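Side-chain contact in SusD homolog (Bacteroides thetaiotaomicron VPI-5482, PDB 3IHV), which probably binds glycans at the cell surface as an outer-membrane protein of the SusD type: residues Q53-G56 with N61-I64. Sequence-based numbering, arbitrary orientation.
Sequences QVEG and NFRI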
# COMPACT_ATOMS: atom_id res chain seq x y z
N GLN A 53 14.38 -3.74 0.45
CA GLN A 53 14.61 -4.93 1.25
C GLN A 53 14.77 -4.53 2.69
O GLN A 53 15.03 -3.34 3.02
CB GLN A 53 15.88 -5.68 0.77
CG GLN A 53 17.19 -4.88 0.89
CD GLN A 53 18.43 -5.69 0.56
OE1 GLN A 53 18.43 -6.91 0.72
NE2 GLN A 53 19.51 -5.02 0.15
N VAL A 54 14.69 -5.51 3.56
CA VAL A 54 14.92 -5.25 4.97
C VAL A 54 16.43 -5.03 5.23
O VAL A 54 17.27 -5.54 4.51
CB VAL A 54 14.38 -6.38 5.84
CG1 VAL A 54 15.26 -7.66 5.73
CG2 VAL A 54 14.27 -5.91 7.28
N GLU A 55 16.75 -4.25 6.26
CA GLU A 55 18.11 -3.99 6.68
C GLU A 55 18.86 -5.28 7.04
O GLU A 55 18.26 -6.25 7.49
CB GLU A 55 18.09 -3.09 7.94
CG GLU A 55 19.43 -2.67 8.50
CD GLU A 55 20.15 -3.70 9.34
OE1 GLU A 55 19.52 -4.64 9.91
OE2 GLU A 55 21.40 -3.54 9.43
N GLY A 56 20.17 -5.23 6.86
CA GLY A 56 21.07 -6.32 7.31
C GLY A 56 21.48 -7.29 6.22
O GLY A 56 21.02 -7.21 5.08
N ASN A 61 15.70 -12.33 13.36
CA ASN A 61 14.74 -11.44 14.04
C ASN A 61 13.68 -10.93 13.05
O ASN A 61 13.05 -11.74 12.34
CB ASN A 61 15.45 -10.27 14.79
CG ASN A 61 16.47 -10.72 15.86
OD1 ASN A 61 16.23 -11.64 16.66
ND2 ASN A 61 17.59 -10.01 15.91
N PHE A 62 13.43 -9.61 12.99
CA PHE A 62 12.43 -9.03 12.12
C PHE A 62 12.71 -9.23 10.62
O PHE A 62 11.86 -8.91 9.81
CB PHE A 62 12.28 -7.51 12.43
CG PHE A 62 13.57 -6.72 12.30
CD1 PHE A 62 14.01 -6.29 11.05
CD2 PHE A 62 14.32 -6.40 13.42
CE1 PHE A 62 15.16 -5.56 10.91
CE2 PHE A 62 15.51 -5.67 13.29
CZ PHE A 62 15.91 -5.24 12.02
N ARG A 63 13.87 -9.78 10.27
CA ARG A 63 14.19 -9.97 8.87
C ARG A 63 13.57 -11.22 8.28
O ARG A 63 13.61 -11.42 7.06
CB ARG A 63 15.71 -10.01 8.71
CG ARG A 63 16.38 -8.70 9.13
CD ARG A 63 17.88 -8.85 9.20
NE ARG A 63 18.47 -7.74 9.97
CZ ARG A 63 18.60 -7.70 11.29
NH1 ARG A 63 18.18 -8.72 12.07
NH2 ARG A 63 19.19 -6.64 11.86
N ILE A 64 12.93 -12.03 9.11
CA ILE A 64 12.47 -13.34 8.62
C ILE A 64 11.39 -13.27 7.54
O ILE A 64 11.45 -14.02 6.55
CB ILE A 64 12.07 -14.29 9.78
CG1 ILE A 64 11.97 -15.75 9.27
CG2 ILE A 64 10.81 -13.80 10.49
CD1 ILE A 64 11.66 -16.76 10.34
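Arg63 reaches back to Val54 and Glu55 across a surface loop of the SusD-like fold. The loop leaves strand 52-54, which pairs antiparallel with strand 302-304, and leads toward helix 75-101. A salt bridge and a small apolar patch close it. Arg63 CB starts over Val54, 3.8 Å from CG1. CG lies 3.7 Å from the same methyl, and the two side chains cross at about a right angle. The chain runs extended from CG to NE, which carries Arg63 CD past the carbonyl O of Glu55, 3.1 Å away. NE then gives that oxygen a weak, bent bond of 2.9 Å. NE also reaches Glu55 OE1, and NH2 meets OE1 at 2.8 Å with an N-H...O angle of 158°. The grip is side-on, with both nitrogens on one carboxylate oxygen, which lies nearly in the guanidinium plane. The carboxylate itself is turned 64° from that plane. Glu55 brings OE1 there by a bend at chi2 (-80°). The remaining nitrogen, NH1, bonds the carbonyl O of Glu60 within the loop. A methionine in place of Arg63 would probably leave the Glu55 carboxylate without its countercharge and the Glu60 carbonyl without this donor. Phe62 CZ lies 3.6 Å above one face of the Arg63 guanidinium plane, and Arg63 NH1 lies over a face of the ring, both offset toward the rim. At the edge of that ring, Val54 CG2 sits 3.8 Å from Phe62 CE1.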